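Local coordinates for protein Glp_546_48378_50642 (Giardia intestinalis, PDB 2QVW) that cleaves double-stranded RNA into short duplexes of 21 to 23 base pairs that serve as siRNAs in RNA interference, at residues S610-S621 against F698-S709. Numbering follows the deposited sequence.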
loop_
_atom_site.group_PDB
_atom_site.type_symbol
_atom_site.label_atom_id
_atom_site.label_comp_id
_atom_site.label_asym_id
_atom_site.label_seq_id
_atom_site.Cartn_x
_atom_site.Cartn_y
_atom_site.Cartn_z
ATOM N N SER A 610 -25.823 -25.315 -32.966
ATOM C CA SER A 610 -26.164 -23.911 -32.771
ATOM C C SER A 610 -25.422 -23.517 -31.508
ATOM O O SER A 610 -24.697 -22.535 -31.491
ATOM C CB SER A 610 -27.665 -23.731 -32.565
ATOM O OG SER A 610 -28.005 -24.011 -31.213
ATOM N N LYS A 611 -25.602 -24.289 -30.444
ATOM C CA LYS A 611 -24.887 -24.004 -29.211
ATOM C C LYS A 611 -23.410 -23.871 -29.581
ATOM O O LYS A 611 -22.659 -23.141 -28.940
ATOM C CB LYS A 611 -25.069 -25.137 -28.197
ATOM C CG LYS A 611 -26.261 -24.969 -27.275
ATOM C CD LYS A 611 -26.497 -26.221 -26.453
ATOM C CE LYS A 611 -27.743 -26.078 -25.604
ATOM N NZ LYS A 611 -28.177 -27.374 -25.014
ATOM N N HIS A 612 -23.000 -24.579 -30.627
ATOM C CA HIS A 612 -21.624 -24.502 -31.070
ATOM C C HIS A 612 -21.485 -23.313 -32.004
ATOM O O HIS A 612 -20.426 -22.709 -32.100
ATOM C CB HIS A 612 -21.218 -25.767 -31.814
ATOM C CG HIS A 612 -19.796 -25.752 -32.290
ATOM N ND1 HIS A 612 -18.727 -25.986 -31.452
ATOM C CD2 HIS A 612 -19.266 -25.501 -33.512
ATOM C CE1 HIS A 612 -17.601 -25.881 -32.137
ATOM N NE2 HIS A 612 -17.900 -25.586 -33.389
ATOM N N ILE A 613 -22.560 -22.984 -32.705
ATOM C CA ILE A 613 -22.537 -21.859 -33.623
ATOM C C ILE A 613 -22.490 -20.573 -32.818
ATOM O O ILE A 613 -21.741 -19.652 -33.133
ATOM C CB ILE A 613 -23.786 -21.835 -34.513
ATOM C CG1 ILE A 613 -23.973 -23.196 -35.184
ATOM C CG2 ILE A 613 -23.659 -20.736 -35.551
ATOM C CD1 ILE A 613 -22.783 -23.668 -35.997
ATOM N N ALA A 614 -23.306 -20.518 -31.772
ATOM C CA ALA A 614 -23.358 -19.354 -30.902
ATOM C C ALA A 614 -22.022 -19.280 -30.190
ATOM O O ALA A 614 -21.459 -18.207 -30.013
ATOM C CB ALA A 614 -24.483 -19.504 -29.895
ATOM N N ALA A 615 -21.522 -20.439 -29.783
ATOM C CA ALA A 615 -20.240 -20.522 -29.109
ATOM C C ALA A 615 -19.194 -19.853 -29.997
ATOM O O ALA A 615 -18.441 -18.997 -29.538
ATOM C CB ALA A 615 -19.874 -21.979 -28.871
ATOM N N GLN A 616 -19.159 -20.247 -31.271
ATOM C CA GLN A 616 -18.217 -19.694 -32.246
ATOM C C GLN A 616 -18.345 -18.181 -32.373
ATOM O O GLN A 616 -17.358 -17.447 -32.291
ATOM C CB GLN A 616 -18.461 -20.295 -33.629
ATOM C CG GLN A 616 -17.958 -21.704 -33.842
ATOM C CD GLN A 616 -18.135 -22.157 -35.283
ATOM O OE1 GLN A 616 -17.855 -21.400 -36.215
ATOM N NE2 GLN A 616 -18.593 -23.394 -35.472
ATOM N N THR A 617 -19.576 -17.729 -32.594
ATOM C CA THR A 617 -19.864 -16.313 -32.770
ATOM C C THR A 617 -19.429 -15.459 -31.587
ATOM O O THR A 617 -18.940 -14.351 -31.769
ATOM C CB THR A 617 -21.364 -16.096 -33.041
ATOM O OG1 THR A 617 -22.128 -16.653 -31.967
ATOM C CG2 THR A 617 -21.774 -16.775 -34.348
ATOM N N VAL A 618 -19.601 -15.972 -30.377
ATOM C CA VAL A 618 -19.201 -15.235 -29.183
ATOM C C VAL A 618 -17.686 -15.071 -29.152
ATOM O O VAL A 618 -17.173 -14.052 -28.710
ATOM C CB VAL A 618 -19.638 -15.966 -27.893
ATOM C CG1 VAL A 618 -19.174 -15.191 -26.668
ATOM C CG2 VAL A 618 -21.142 -16.120 -27.875
ATOM N N SER A 619 -16.981 -16.089 -29.623
ATOM C CA SER A 619 -15.526 -16.081 -29.663
ATOM C C SER A 619 -14.936 -14.858 -30.348
ATOM O O SER A 619 -14.014 -14.230 -29.836
ATOM C CB SER A 619 -15.018 -17.323 -30.382
ATOM O OG SER A 619 -13.745 -17.066 -30.939
ATOM N N ARG A 620 -15.461 -14.525 -31.516
ATOM C CA ARG A 620 -14.954 -13.388 -32.266
ATOM C C ARG A 620 -15.587 -12.058 -31.851
ATOM O O ARG A 620 -15.120 -10.987 -32.244
ATOM C CB ARG A 620 -15.170 -13.643 -33.759
ATOM C CG ARG A 620 -14.621 -14.999 -34.234
ATOM C CD ARG A 620 -14.806 -15.190 -35.733
ATOM N NE ARG A 620 -15.736 -16.269 -36.064
ATOM C CZ ARG A 620 -17.001 -16.327 -35.656
ATOM N NH1 ARG A 620 -17.500 -15.366 -34.889
ATOM N NH2 ARG A 620 -17.774 -17.342 -36.025
ATOM N N SER A 621 -16.634 -12.127 -31.036
ATOM C CA SER A 621 -17.329 -10.927 -30.588
ATOM C C SER A 621 -16.838 -10.445 -29.231
ATOM O O SER A 621 -17.625 -9.927 -28.439
ATOM C CB SER A 621 -18.833 -11.200 -30.509
ATOM O OG SER A 621 -19.332 -11.736 -31.725
ATOM N N PHE A 698 -24.837 -9.183 -28.346
ATOM C CA PHE A 698 -24.170 -10.176 -29.162
ATOM C C PHE A 698 -25.052 -10.460 -30.372
ATOM O O PHE A 698 -26.284 -10.400 -30.285
ATOM C CB PHE A 698 -23.965 -11.461 -28.364
ATOM C CG PHE A 698 -22.813 -11.406 -27.403
ATOM C CD1 PHE A 698 -21.503 -11.336 -27.867
ATOM C CD2 PHE A 698 -23.034 -11.435 -26.031
ATOM C CE1 PHE A 698 -20.429 -11.297 -26.979
ATOM C CE2 PHE A 698 -21.966 -11.396 -25.135
ATOM C CZ PHE A 698 -20.663 -11.327 -25.613
ATOM N N PRO A 699 -24.437 -10.764 -31.521
ATOM C CA PRO A 699 -25.243 -11.050 -32.707
ATOM C C PRO A 699 -26.315 -12.074 -32.362
ATOM O O PRO A 699 -26.013 -13.188 -31.940
ATOM C CB PRO A 699 -24.215 -11.575 -33.708
ATOM C CG PRO A 699 -23.109 -12.109 -32.828
ATOM C CD PRO A 699 -23.017 -11.062 -31.761
ATOM N N SER A 700 -27.565 -11.659 -32.526
ATOM C CA SER A 700 -28.749 -12.472 -32.247
ATOM C C SER A 700 -28.571 -13.984 -32.079
ATOM O O SER A 700 -29.229 -14.584 -31.227
ATOM C CB SER A 700 -29.807 -12.195 -33.316
ATOM O OG SER A 700 -29.217 -12.139 -34.605
ATOM N N VAL A 701 -27.707 -14.604 -32.882
ATOM C CA VAL A 701 -27.474 -16.048 -32.775
ATOM C C VAL A 701 -27.461 -16.459 -31.303
ATOM O O VAL A 701 -27.958 -17.522 -30.937
ATOM C CB VAL A 701 -26.121 -16.465 -33.398
ATOM C CG1 VAL A 701 -26.013 -17.978 -33.436
ATOM C CG2 VAL A 701 -25.987 -15.886 -34.793
ATOM N N VAL A 702 -26.886 -15.599 -30.466
ATOM C CA VAL A 702 -26.802 -15.837 -29.031
ATOM C C VAL A 702 -28.185 -15.768 -28.398
ATOM O O VAL A 702 -28.667 -16.735 -27.818
ATOM C CB VAL A 702 -25.911 -14.780 -28.362
ATOM C CG1 VAL A 702 -25.828 -15.030 -26.856
ATOM C CG2 VAL A 702 -24.534 -14.803 -29.000
ATOM N N SER A 703 -28.814 -14.605 -28.508
ATOM C CA SER A 703 -30.143 -14.396 -27.957
ATOM C C SER A 703 -31.051 -15.543 -28.377
ATOM O O SER A 703 -31.892 -15.999 -27.609
ATOM C CB SER A 703 -30.724 -13.073 -28.473
ATOM O OG SER A 703 -29.821 -11.988 -28.311
ATOM N N GLU A 704 -30.861 -16.002 -29.610
ATOM C CA GLU A 704 -31.655 -17.082 -30.186
ATOM C C GLU A 704 -31.501 -18.416 -29.460
ATOM O O GLU A 704 -32.490 -19.076 -29.141
ATOM C CB GLU A 704 -31.285 -17.257 -31.656
ATOM C CG GLU A 704 -31.499 -16.009 -32.500
ATOM C CD GLU A 704 -31.038 -16.184 -33.940
ATOM O OE1 GLU A 704 -31.537 -17.101 -34.629
ATOM O OE2 GLU A 704 -30.174 -15.400 -34.388
ATOM N N VAL A 705 -30.257 -18.816 -29.215
ATOM C CA VAL A 705 -29.987 -20.072 -28.520
ATOM C C VAL A 705 -30.618 -20.058 -27.127
ATOM O O VAL A 705 -31.086 -21.084 -26.635
ATOM C CB VAL A 705 -28.471 -20.307 -28.375
ATOM C CG1 VAL A 705 -28.214 -21.649 -27.717
ATOM C CG2 VAL A 705 -27.809 -20.245 -29.735
ATOM N N ILE A 706 -30.620 -18.887 -26.499
ATOM C CA ILE A 706 -31.198 -18.727 -25.173
ATOM C C ILE A 706 -32.670 -19.107 -25.211
ATOM O O ILE A 706 -33.098 -20.055 -24.558
ATOM C CB ILE A 706 -31.109 -17.272 -24.693
ATOM C CG1 ILE A 706 -29.656 -16.799 -24.703
ATOM C CG2 ILE A 706 -31.720 -17.154 -23.304
ATOM C CD1 ILE A 706 -28.793 -17.463 -23.667
ATOM N N ILE A 707 -33.440 -18.340 -25.975
ATOM C CA ILE A 707 -34.866 -18.574 -26.130
ATOM C C ILE A 707 -35.073 -20.017 -26.568
ATOM O O ILE A 707 -36.065 -20.656 -26.219
ATOM C CB ILE A 707 -35.451 -17.643 -27.206
ATOM C CG1 ILE A 707 -35.024 -16.203 -26.931
ATOM C CG2 ILE A 707 -36.969 -17.759 -27.225
ATOM C CD1 ILE A 707 -35.385 -15.232 -28.033
ATOM N N GLU A 708 -34.118 -20.521 -27.338
ATOM C CA GLU A 708 -34.168 -21.877 -27.842
ATOM C C GLU A 708 -34.151 -22.889 -26.709
ATOM O O GLU A 708 -34.920 -23.845 -26.711
ATOM C CB GLU A 708 -32.987 -22.121 -28.786
ATOM C CG GLU A 708 -32.922 -23.529 -29.359
ATOM C CD GLU A 708 -34.279 -24.033 -29.809
ATOM O OE1 GLU A 708 -34.947 -23.331 -30.601
ATOM O OE2 GLU A 708 -34.678 -25.134 -29.368
ATOM N N SER A 709 -33.276 -22.662 -25.736
ATOM C CA SER A 709 -33.131 -23.558 -24.594
ATOM C C SER A 709 -34.149 -23.276 -23.490
ATOM O O SER A 709 -34.350 -24.094 -22.590
ATOM C CB SER A 709 -31.719 -23.430 -24.023
ATOM O OG SER A 709 -30.747 -23.524 -25.046
#
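The Phe698 ring turns an edge to Ser621: Ser621 CB lies in the ring plane, 3.8 Å from Phe698 CD1, and the carbonyl O of Ser621 is also near that plane. Val618 approaches the same ring obliquely through CG1, 4.1 Å from Phe698 CE1. Beside the ring, Pro699 sets its CD against Ser621 OG. Ser621 OG donates back to Thr617 O at 2.6 Å. No hydrogen bond joins the two segments, so the contact rests on packing. Helices 611-620 and 701-709 run roughly antiparallel, at 147°, with their axes 9.0 Å apart. The second lies within the C-terminal ribonuclease III domain, and Ile706 touches Val719 and Thr723 of helix 718-735, which carries the manganese ligands Asp722 and Glu725. Ala614 faces helix 701-709 where the backbones come nearest, opposite Val702. Ala614 CB meets Val705 CG2, and Val701 CG1 touches Ala614 CA. The Val705 and Lys611 side chains cross at about a right angle; with chi1 -177°, Val705 CG1 is anti to its own N and meets Lys611 CG. The side chains of Val618 and Val702 also cross at about a right angle, CG2 to CG2 at 3.8 Å. Thr617 OG1, near Val701 and Val702, bonds to Ala614 O. Ala615 points away, onto Ile635 and Gln639 of helix 631-642.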